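Acetylserotonin O-methyltransferase (Homo sapiens, PDB 4A6D) catalyses the last step of melatonin synthesis, transferring a methyl group from S-adenosylmethionine to the hydroxyl of N-acetylserotonin, and works as a homodimer. Local coordinates at residues L31-L36 with A51-S56; E140-A145 with H255-G260; A159-W164 with A190-K195. All coordinates share one frame; numbering follows the deposited sequence.

Along the chain contact 1 closes first, within the dimerisation domain, where helices 33-39 and 46-53 meet. Contacts 2 and 3 both belong to the methyltransferase domain, and contact 3 is nested inside the loop that contact 2 closes. Centres of contacts 1 and 2 are 37 Å apart and lie on opposite sides of the chain's centre; those of contacts 1 and 3 are 27 Å apart. Contacts 2 and 3 are separated by about 20 Å between centres, yet S-adenosylmethionine spans them: 140-145 with 255-260 flanks its nucleoside and methyl group, 159-164 with 190-195 its carboxylate. Contact 1 thus lies apart from the cofactor, although Y9 of the second subunit packs on V163 in contact 3.

Contact 1: residues L31-L36 with A51-S56; sequences LGVFDL and AGVRAS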
loop_
_atom_site.group_PDB
_atom_site.type_symbol
_atom_site.label_atom_id
_atom_site.label_comp_id
_atom_site.label_asym_id
_atom_site.label_seq_id
_atom_site.Cartn_x
_atom_site.Cartn_y
_atom_site.Cartn_z
ATOM N N LEU A 31 17.150 -1.786 1.477
ATOM C CA LEU A 31 18.220 -1.781 2.482
ATOM C C LEU A 31 19.148 -3.006 2.442
ATOM O O LEU A 31 20.240 -2.965 3.011
ATOM C CB LEU A 31 17.668 -1.539 3.881
ATOM C CG LEU A 31 17.196 -0.133 4.166
ATOM C CD1 LEU A 31 16.119 -0.144 5.226
ATOM C CD2 LEU A 31 18.347 0.749 4.603
ATOM N N GLY A 32 18.722 -4.050 1.735
ATOM C CA GLY A 32 19.465 -5.297 1.561
ATOM C C GLY A 32 19.494 -6.216 2.770
ATOM O O GLY A 32 20.410 -7.036 2.886
ATOM N N VAL A 33 18.478 -6.107 3.659
ATOM C CA VAL A 33 18.312 -6.899 4.889
ATOM C C VAL A 33 18.487 -8.406 4.633
ATOM O O VAL A 33 19.281 -9.060 5.314
ATOM C CB VAL A 33 16.958 -6.577 5.592
ATOM C CG1 VAL A 33 16.658 -7.556 6.722
ATOM C CG2 VAL A 33 16.928 -5.141 6.099
ATOM N N PHE A 34 17.747 -8.932 3.645
ATOM C CA PHE A 34 17.743 -10.346 3.256
ATOM C C PHE A 34 19.086 -10.841 2.726
ATOM O O PHE A 34 19.483 -11.950 3.081
ATOM C CB PHE A 34 16.584 -10.643 2.290
ATOM C CG PHE A 34 15.267 -10.075 2.777
ATOM C CD1 PHE A 34 14.664 -10.560 3.936
ATOM C CD2 PHE A 34 14.652 -9.028 2.100
ATOM C CE1 PHE A 34 13.467 -10.012 4.404
ATOM C CE2 PHE A 34 13.441 -8.498 2.554
ATOM C CZ PHE A 34 12.863 -8.986 3.710
ATOM N N ASP A 35 19.805 -10.005 1.937
ATOM C CA ASP A 35 21.136 -10.329 1.407
ATOM C C ASP A 35 22.159 -10.450 2.544
ATOM O O ASP A 35 22.883 -11.447 2.602
ATOM C CB ASP A 35 21.600 -9.288 0.369
ATOM C CG ASP A 35 20.926 -9.387 -0.986
ATOM O OD1 ASP A 35 20.693 -10.528 -1.458
ATOM O OD2 ASP A 35 20.707 -8.327 -1.613
ATOM N N LEU A 36 22.186 -9.456 3.459
ATOM C CA LEU A 36 23.061 -9.406 4.631
ATOM C C LEU A 36 22.858 -10.634 5.527
ATOM O O LEU A 36 23.841 -11.173 6.043
ATOM C CB LEU A 36 22.786 -8.122 5.436
ATOM C CG LEU A 36 23.728 -7.831 6.608
ATOM C CD1 LEU A 36 25.011 -7.176 6.121
ATOM C CD2 LEU A 36 23.058 -6.943 7.629
ATOM N N ALA A 51 24.008 -1.938 11.520
ATOM C CA ALA A 51 25.371 -1.627 11.102
ATOM C C ALA A 51 25.623 -2.054 9.640
ATOM O O ALA A 51 26.231 -1.294 8.890
ATOM C CB ALA A 51 26.374 -2.292 12.033
ATOM N N GLY A 52 25.136 -3.242 9.261
ATOM C CA GLY A 52 25.291 -3.819 7.924
ATOM C C GLY A 52 24.503 -3.149 6.814
ATOM O O GLY A 52 24.929 -3.172 5.654
ATOM N N VAL A 53 23.330 -2.583 7.145
ATOM C CA VAL A 53 22.456 -1.867 6.203
ATOM C C VAL A 53 22.665 -0.344 6.274
ATOM O O VAL A 53 22.132 0.391 5.436
ATOM C CB VAL A 53 20.954 -2.273 6.280
ATOM C CG1 VAL A 53 20.767 -3.752 5.977
ATOM C CG2 VAL A 53 20.320 -1.905 7.621
ATOM N N ARG A 54 23.463 0.111 7.270
ATOM C CA ARG A 54 23.791 1.511 7.548
ATOM C C ARG A 54 22.527 2.323 7.817
ATOM O O ARG A 54 22.183 3.246 7.079
ATOM C CB ARG A 54 24.733 2.109 6.481
ATOM C CG ARG A 54 26.192 1.784 6.782
ATOM C CD ARG A 54 27.071 1.706 5.550
ATOM N NE ARG A 54 27.005 0.401 4.888
ATOM C CZ ARG A 54 27.808 -0.628 5.156
ATOM N NH1 ARG A 54 28.735 -0.530 6.105
ATOM N NH2 ARG A 54 27.684 -1.766 4.483
ATOM N N ALA A 55 21.818 1.925 8.887
ATOM C CA ALA A 55 20.548 2.500 9.312
ATOM C C ALA A 55 20.462 2.609 10.832
ATOM O O ALA A 55 21.324 2.092 11.549
ATOM C CB ALA A 55 19.398 1.656 8.771
ATOM N N SER A 56 19.426 3.306 11.318
ATOM C CA SER A 56 19.197 3.544 12.734
ATOM C C SER A 56 18.701 2.300 13.454
ATOM O O SER A 56 17.988 1.488 12.870
ATOM C CB SER A 56 18.219 4.701 12.926
ATOM O OG SER A 56 16.889 4.356 12.574
#
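V53, in the last turn of helix 46-53, is the side chain that enters the bend between helices 7-31 and 33-39. V53 CB lies 3.4 Å from L31 O and packs on L31 CB. V53 CG1, anti to the carbonyl carbon (chi1 -60°), reaches further into the bend and comes to 3.1 Å of L31 O, a tight van der Waals approach. V53 CG1 also sits 4.0 Å from V33 N and 4.1 Å from V33 CG2, the two valines crossing obliquely, while L36 CD2 lies 4.3 Å from V53 CG1. One branch therefore touches the end of one helix and the first turn of the next. G32 ends helix 7-31 in a Schellman motif (phi 74°) and is also the N-cap of helix 33-39, its O accepting from L36 N.

L36, its CG anti to the backbone N, lays both methyls on G52, with L36 CD1 3.8 Å from G52 CA. A CB modelled on G52 would fall 2.5 Å from L36 CD2, so the absence of a side chain lets the helices close in. L63 of helix 57-69 also packs on L31 and V33, and R125 of the second subunit touches L31, placing the cluster beside the dimer interface. With neither hydrogen bond nor salt bridge joining the segments, their fit rests on apolar shape matching, in a dimerisation domain of the helix-turn-helix clan.

Contact 2: residues E140-A145 with H255-G260; sequences EELFTA and HDWADG. With SAM (S-adenosylmethionine), chain D.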
loop_
_atom_site.group_PDB
_atom_site.type_symbol
_atom_site.label_atom_id
_atom_site.label_comp_id
_atom_site.label_asym_id
_atom_site.label_seq_id
_atom_site.Cartn_x
_atom_site.Cartn_y
_atom_site.Cartn_z
ATOM N N GLU A 140 4.242 11.389 -23.943
ATOM C CA GLU A 140 3.654 11.343 -25.302
ATOM C C GLU A 140 4.102 10.122 -26.147
ATOM O O GLU A 140 3.374 9.661 -27.031
ATOM C CB GLU A 140 3.839 12.675 -26.041
ATOM C CG GLU A 140 2.980 13.792 -25.466
ATOM C CD GLU A 140 2.997 15.093 -26.245
ATOM O OE1 GLU A 140 2.753 15.063 -27.474
ATOM O OE2 GLU A 140 3.240 16.152 -25.619
ATOM N N GLU A 141 5.303 9.609 -25.835
ATOM C CA GLU A 141 5.952 8.394 -26.330
ATOM C C GLU A 141 6.167 7.626 -25.002
ATOM O O GLU A 141 6.968 8.070 -24.163
ATOM C CB GLU A 141 7.298 8.721 -27.019
ATOM C CG GLU A 141 7.223 9.766 -28.133
ATOM C CD GLU A 141 6.735 9.322 -29.506
ATOM O OE1 GLU A 141 6.575 8.097 -29.732
ATOM O OE2 GLU A 141 6.533 10.208 -30.370
ATOM N N LEU A 142 5.357 6.569 -24.755
ATOM C CA LEU A 142 5.332 5.799 -23.497
ATOM C C LEU A 142 6.673 5.389 -22.869
ATOM O O LEU A 142 6.903 5.661 -21.680
ATOM C CB LEU A 142 4.367 4.602 -23.593
ATOM C CG LEU A 142 4.050 3.824 -22.299
ATOM C CD1 LEU A 142 3.528 4.760 -21.178
ATOM C CD2 LEU A 142 3.107 2.661 -22.590
ATOM N N PHE A 143 7.542 4.741 -23.664
ATOM C CA PHE A 143 8.836 4.242 -23.205
ATOM C C PHE A 143 9.957 5.288 -22.928
ATOM O O PHE A 143 10.848 4.991 -22.125
ATOM C CB PHE A 143 9.277 2.966 -23.965
ATOM C CG PHE A 143 8.535 1.741 -23.465
ATOM C CD1 PHE A 143 8.983 1.041 -22.348
ATOM C CD2 PHE A 143 7.347 1.332 -24.066
ATOM C CE1 PHE A 143 8.291 -0.084 -21.880
ATOM C CE2 PHE A 143 6.648 0.218 -23.584
ATOM C CZ PHE A 143 7.126 -0.479 -22.495
ATOM N N THR A 144 9.870 6.525 -23.486
ATOM C CA THR A 144 10.853 7.570 -23.128
ATOM C C THR A 144 10.567 8.060 -21.693
ATOM O O THR A 144 11.490 8.480 -20.982
ATOM C CB THR A 144 10.997 8.713 -24.180
ATOM O OG1 THR A 144 9.816 9.519 -24.236
ATOM C CG2 THR A 144 11.403 8.217 -25.566
ATOM N N ALA A 145 9.286 7.967 -21.264
ATOM C CA ALA A 145 8.841 8.304 -19.907
ATOM C C ALA A 145 9.245 7.173 -18.933
ATOM O O ALA A 145 9.707 7.462 -17.823
ATOM C CB ALA A 145 7.337 8.507 -19.881
ATOM N N HIS A 255 -0.625 -5.420 -23.412
ATOM C CA HIS A 255 -1.242 -4.723 -22.279
ATOM C C HIS A 255 -0.797 -3.249 -22.111
ATOM O O HIS A 255 -1.488 -2.498 -21.423
ATOM C CB HIS A 255 -1.132 -5.555 -20.978
ATOM C CG HIS A 255 0.215 -5.512 -20.324
ATOM N ND1 HIS A 255 0.374 -5.817 -18.981
ATOM C CD2 HIS A 255 1.425 -5.184 -20.833
ATOM C CE1 HIS A 255 1.662 -5.644 -18.723
ATOM N NE2 HIS A 255 2.334 -5.291 -19.813
ATOM N N ASP A 256 0.329 -2.832 -22.758
ATOM C CA ASP A 256 0.843 -1.452 -22.643
ATOM C C ASP A 256 0.088 -0.470 -23.512
ATOM O O ASP A 256 0.241 0.745 -23.344
ATOM C CB ASP A 256 2.328 -1.376 -23.065
ATOM C CG ASP A 256 3.336 -2.186 -22.262
ATOM O OD1 ASP A 256 3.175 -2.277 -21.018
ATOM O OD2 ASP A 256 4.359 -2.626 -22.862
ATOM N N TRP A 257 -0.670 -0.989 -24.486
ATOM C CA TRP A 257 -1.311 -0.173 -25.502
ATOM C C TRP A 257 -2.795 -0.366 -25.639
ATOM O O TRP A 257 -3.322 -1.424 -25.317
ATOM C CB TRP A 257 -0.660 -0.467 -26.871
ATOM C CG TRP A 257 0.843 -0.578 -26.889
ATOM C CD1 TRP A 257 1.581 -1.714 -27.070
ATOM C CD2 TRP A 257 1.787 0.499 -26.753
ATOM N NE1 TRP A 257 2.927 -1.409 -27.086
ATOM C CE2 TRP A 257 3.081 -0.061 -26.862
ATOM C CE3 TRP A 257 1.662 1.894 -26.599
ATOM C CZ2 TRP A 257 4.246 0.724 -26.805
ATOM C CZ3 TRP A 257 2.817 2.682 -26.567
ATOM C CH2 TRP A 257 4.089 2.097 -26.667
ATOM N N ALA A 258 -3.452 0.633 -26.216
ATOM C CA ALA A 258 -4.867 0.639 -26.545
ATOM C C ALA A 258 -5.118 -0.254 -27.795
ATOM O O ALA A 258 -4.173 -0.628 -28.507
ATOM C CB ALA A 258 -5.321 2.068 -26.803
ATOM N N ASP A 259 -6.387 -0.626 -28.041
ATOM C CA ASP A 259 -6.773 -1.489 -29.164
ATOM C C ASP A 259 -6.202 -1.164 -30.524
ATOM O O ASP A 259 -5.712 -2.072 -31.202
ATOM C CB ASP A 259 -8.292 -1.684 -29.223
ATOM C CG ASP A 259 -8.835 -2.564 -28.112
ATOM O OD1 ASP A 259 -8.092 -2.823 -27.136
ATOM O OD2 ASP A 259 -10.004 -2.985 -28.208
ATOM N N GLY A 260 -6.272 0.103 -30.927
ATOM C CA GLY A 260 -5.781 0.569 -32.234
ATOM C C GLY A 260 -4.297 0.348 -32.460
ATOM O O GLY A 260 -3.912 -0.127 -33.512
HETATM N N SAM D . 8.712 -9.047 -22.954
HETATM C CA SAM D . 9.395 -8.586 -21.726
HETATM C C SAM D . 8.922 -9.191 -20.388
HETATM O O SAM D . 7.772 -9.574 -20.312
HETATM O OXT SAM D . 9.667 -9.308 -19.363
HETATM C CB SAM D . 9.348 -7.079 -21.743
HETATM C CG SAM D . 7.944 -6.505 -21.520
HETATM S SD SAM D . 8.086 -4.682 -21.450
HETATM C CE SAM D . 6.554 -4.271 -20.721
HETATM C "C5'" SAM D . 7.627 -4.150 -23.132
HETATM C "C4'" SAM D . 8.915 -4.263 -23.962
HETATM O "O4'" SAM D . 8.574 -3.742 -25.234
HETATM C "C3'" SAM D . 10.087 -3.376 -23.390
HETATM O "O3'" SAM D . 11.303 -4.133 -23.270
HETATM C "C2'" SAM D . 10.148 -2.201 -24.421
HETATM O "O2'" SAM D . 11.408 -1.564 -24.630
HETATM C "C1'" SAM D . 9.671 -2.915 -25.699
HETATM N N9 SAM D . 9.168 -1.975 -26.723
HETATM C C8 SAM D . 8.287 -0.917 -26.515
HETATM N N7 SAM D . 8.051 -0.308 -27.639
HETATM C C5 SAM D . 8.811 -0.893 -28.646
HETATM C C6 SAM D . 9.007 -0.676 -30.024
HETATM N N6 SAM D . 8.286 0.288 -30.643
HETATM N N1 SAM D . 9.842 -1.517 -30.733
HETATM C C2 SAM D . 10.558 -2.472 -30.123
HETATM N N3 SAM D . 10.400 -2.691 -28.810
HETATM C C4 SAM D . 9.523 -1.992 -28.061
#
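A carboxylate oxygen meets the rim of a phenyl ring here: D256 OD2 lies in the plane of the F143 ring, 3.5 Å from F143 CZ, with ring and carboxylate planes 70° apart. The setting is the cofactor pocket of a class I, Rossmann-like methyltransferase. D256 OD2 also stands 3.5 Å from SAM CE, the methyl to be transferred, so the negative group would probably be drawn to both the ring's polarised C-H edge and the sulfonium methyl. D256 is a substrate-binding residue as well, and neighbouring H255, the probable proton donor/acceptor, turns its ring edge to the same methyl while E311 holds its ND1.

One face of F143 lies along the nucleoside: C2' of SAM is 3.8 Å above the plane towards the rim, and F143 CD2 comes to 3.5 Å of SAM C8. An alanine here, lacking the ring that lies on the ribose and C8 and meets D256 OD2 at its edge, would probably loosen the hold on nucleoside and carboxylate. F143 CE2 meets W257 CZ2 obliquely at 4.0 Å, and K261 makes a cation-pi contact with the indole of W257.

L142 completes the junction. With its CG anti to the backbone N (chi1 -170°), it crosses W257 obliquely and sets CD2 over an indole face. L142 CD2 ends 3.5 Å from D256 O, and L142 CB rests 3.9 Å from W257 CZ3.

Contact 3: residues A159-W164 with A190-K195; sequences ALQEVW and AGALAK. With SAM (S-adenosylmethionine), chain D.
A190 starts the second segment by presenting its CB to the amide end of Q161, 3.9 Å from Q161 OE1. G191 follows at the N-cap position of helix 192-200; its positive phi (89°) turns the chain into the helix, whose first turn closes when K195 N bonds to G191 O. At A192 the CA atoms come nearest, A192 CA lying 5.4 Å from Q161 CA; A192 CB touches Q161 CB at 3.5 Å, with the edge of the W164 indole nearby, W164 CD1 being 4.4 Å from A192 CB.

L193 lies over one face of the W164 indole. Its CG is anti to the backbone N (chi1 -159°), which brings L193 CD1 to 3.6 Å from W164 CD2, over the ring and offset towards the rim. V163 CG1 stands over the centre of the opposite face, so the indole is clamped between two methyls and its tilt is restricted. That orientation aims W164 NE1 at the cofactor: it donates to SAM OXT over 2.8 Å, nearly straight at 168°. R252 packs beside the indole and, through NH1, binds L160 O.

A194 turns to strand 205-210, touching I206 and V208. K195, its chain extended beyond CG, donates from K195 NZ to a water at 2.9 Å; that water gives only a weak bond to Q161 OE1, a long bridge between the segments. Strand 182-186, the glycine-bearing turn and helix 192-200 are consistent with the glycine-rich GxGxxA loop of Rossmann-like methyltransferases, which here borders the cofactor's amino acid end.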
loop_
_atom_site.group_PDB
_atom_site.type_symbol
_atom_site.label_atom_id
_atom_site.label_comp_id
_atom_site.label_asym_id
_atom_site.label_seq_id
_atom_site.Cartn_x
_atom_site.Cartn_y
_atom_site.Cartn_z
ATOM N N ALA A 159 14.020 -5.651 -13.379
ATOM C CA ALA A 159 12.746 -5.881 -12.696
ATOM C C ALA A 159 11.881 -6.848 -13.465
ATOM O O ALA A 159 11.434 -7.855 -12.907
ATOM C CB ALA A 159 12.008 -4.559 -12.470
ATOM N N LEU A 160 11.694 -6.577 -14.756
ATOM C CA LEU A 160 10.871 -7.402 -15.640
ATOM C C LEU A 160 11.319 -8.839 -15.894
ATOM O O LEU A 160 10.460 -9.715 -16.019
ATOM C CB LEU A 160 10.443 -6.646 -16.913
ATOM C CG LEU A 160 9.162 -5.797 -16.702
ATOM C CD1 LEU A 160 9.431 -4.516 -15.914
ATOM C CD2 LEU A 160 8.498 -5.467 -17.990
ATOM N N GLN A 161 12.640 -9.104 -15.884
ATOM C CA GLN A 161 13.169 -10.455 -16.114
ATOM C C GLN A 161 12.833 -11.467 -15.019
ATOM O O GLN A 161 12.749 -12.680 -15.271
ATOM C CB GLN A 161 14.683 -10.414 -16.402
ATOM C CG GLN A 161 15.618 -10.306 -15.199
ATOM C CD GLN A 161 17.074 -10.420 -15.585
ATOM O OE1 GLN A 161 17.431 -10.664 -16.756
ATOM N NE2 GLN A 161 17.948 -10.253 -14.593
ATOM N N GLU A 162 12.631 -10.941 -13.801
ATOM C CA GLU A 162 12.383 -11.678 -12.577
ATOM C C GLU A 162 11.180 -12.613 -12.568
ATOM O O GLU A 162 11.312 -13.741 -12.067
ATOM C CB GLU A 162 12.455 -10.752 -11.374
ATOM C CG GLU A 162 13.876 -10.289 -11.105
ATOM C CD GLU A 162 14.051 -9.435 -9.871
ATOM O OE1 GLU A 162 13.073 -8.769 -9.464
ATOM O OE2 GLU A 162 15.178 -9.406 -9.328
ATOM N N VAL A 163 10.035 -12.199 -13.156
ATOM C CA VAL A 163 8.851 -13.072 -13.170
ATOM C C VAL A 163 9.073 -14.392 -13.943
ATOM O O VAL A 163 8.558 -15.451 -13.539
ATOM C CB VAL A 163 7.540 -12.345 -13.561
ATOM C CG1 VAL A 163 7.491 -12.039 -15.065
ATOM C CG2 VAL A 163 6.309 -13.151 -13.105
ATOM N N TRP A 164 9.886 -14.332 -15.014
ATOM C CA TRP A 164 10.160 -15.500 -15.836
ATOM C C TRP A 164 10.930 -16.628 -15.151
ATOM O O TRP A 164 10.802 -17.788 -15.553
ATOM C CB TRP A 164 10.675 -15.093 -17.217
ATOM C CG TRP A 164 9.849 -13.995 -17.842
ATOM C CD1 TRP A 164 10.289 -12.770 -18.248
ATOM C CD2 TRP A 164 8.418 -13.994 -18.033
ATOM N NE1 TRP A 164 9.227 -12.003 -18.680
ATOM C CE2 TRP A 164 8.069 -12.738 -18.577
ATOM C CE3 TRP A 164 7.387 -14.934 -17.760
ATOM C CZ2 TRP A 164 6.746 -12.397 -18.882
ATOM C CZ3 TRP A 164 6.071 -14.593 -18.054
ATOM C CH2 TRP A 164 5.762 -13.336 -18.610
ATOM N N ALA A 190 15.678 -7.847 -21.865
ATOM C CA ALA A 190 16.982 -8.427 -21.501
ATOM C C ALA A 190 17.210 -9.838 -22.081
ATOM O O ALA A 190 18.349 -10.309 -22.095
ATOM C CB ALA A 190 17.141 -8.447 -19.987
ATOM N N GLY A 191 16.126 -10.485 -22.532
ATOM C CA GLY A 191 16.143 -11.819 -23.125
ATOM C C GLY A 191 15.986 -12.987 -22.170
ATOM O O GLY A 191 16.358 -14.111 -22.516
ATOM N N ALA A 192 15.434 -12.735 -20.960
ATOM C CA ALA A 192 15.223 -13.747 -19.922
ATOM C C ALA A 192 14.303 -14.873 -20.409
ATOM O O ALA A 192 14.667 -16.050 -20.309
ATOM C CB ALA A 192 14.656 -13.103 -18.674
ATOM N N LEU A 193 13.140 -14.503 -20.983
ATOM C CA LEU A 193 12.175 -15.446 -21.523
ATOM C C LEU A 193 12.796 -16.260 -22.671
ATOM O O LEU A 193 12.629 -17.477 -22.714
ATOM C CB LEU A 193 10.891 -14.710 -21.947
ATOM C CG LEU A 193 9.610 -15.545 -22.076
ATOM C CD1 LEU A 193 9.235 -16.259 -20.756
ATOM C CD2 LEU A 193 8.476 -14.689 -22.555
ATOM N N ALA A 194 13.588 -15.600 -23.543
ATOM C CA ALA A 194 14.280 -16.253 -24.658
ATOM C C ALA A 194 15.311 -17.254 -24.150
ATOM O O ALA A 194 15.415 -18.328 -24.715
ATOM C CB ALA A 194 14.946 -15.222 -25.535
ATOM N N LYS A 195 16.053 -16.924 -23.079
ATOM C CA LYS A 195 17.040 -17.820 -22.464
ATOM C C LYS A 195 16.341 -19.102 -21.997
ATOM O O LYS A 195 16.852 -20.197 -22.245
ATOM C CB LYS A 195 17.750 -17.136 -21.279
ATOM C CG LYS A 195 19.093 -16.481 -21.624
ATOM C CD LYS A 195 19.556 -15.491 -20.528
ATOM C CE LYS A 195 21.063 -15.322 -20.449
ATOM N NZ LYS A 195 21.458 -14.137 -19.637
HETATM N N SAM D . 8.712 -9.047 -22.954
HETATM C CA SAM D . 9.395 -8.586 -21.726
HETATM C C SAM D . 8.922 -9.191 -20.388
HETATM O O SAM D . 7.772 -9.574 -20.312
HETATM O OXT SAM D . 9.667 -9.308 -19.363
HETATM C CB SAM D . 9.348 -7.079 -21.743
HETATM C CG SAM D . 7.944 -6.505 -21.520
HETATM S SD SAM D . 8.086 -4.682 -21.450
HETATM C CE SAM D . 6.554 -4.271 -20.721
HETATM C "C5'" SAM D . 7.627 -4.150 -23.132
HETATM C "C4'" SAM D . 8.915 -4.263 -23.962
HETATM O "O4'" SAM D . 8.574 -3.742 -25.234
HETATM C "C3'" SAM D . 10.087 -3.376 -23.390
HETATM O "O3'" SAM D . 11.303 -4.133 -23.270
HETATM C "C2'" SAM D . 10.148 -2.201 -24.421
HETATM O "O2'" SAM D . 11.408 -1.564 -24.630
HETATM C "C1'" SAM D . 9.671 -2.915 -25.699
HETATM N N9 SAM D . 9.168 -1.975 -26.723
HETATM C C8 SAM D . 8.287 -0.917 -26.515
HETATM N N7 SAM D . 8.051 -0.308 -27.639
HETATM C C5 SAM D . 8.811 -0.893 -28.646
HETATM C C6 SAM D . 9.007 -0.676 -30.024
HETATM N N6 SAM D . 8.286 0.288 -30.643
HETATM N N1 SAM D . 9.842 -1.517 -30.733
HETATM C C2 SAM D . 10.558 -2.472 -30.123
HETATM N N3 SAM D . 10.400 -2.691 -28.810
HETATM C C4 SAM D . 9.523 -1.992 -28.061
HETATM O O HOH W 1 19.169 -12.334 -19.263
#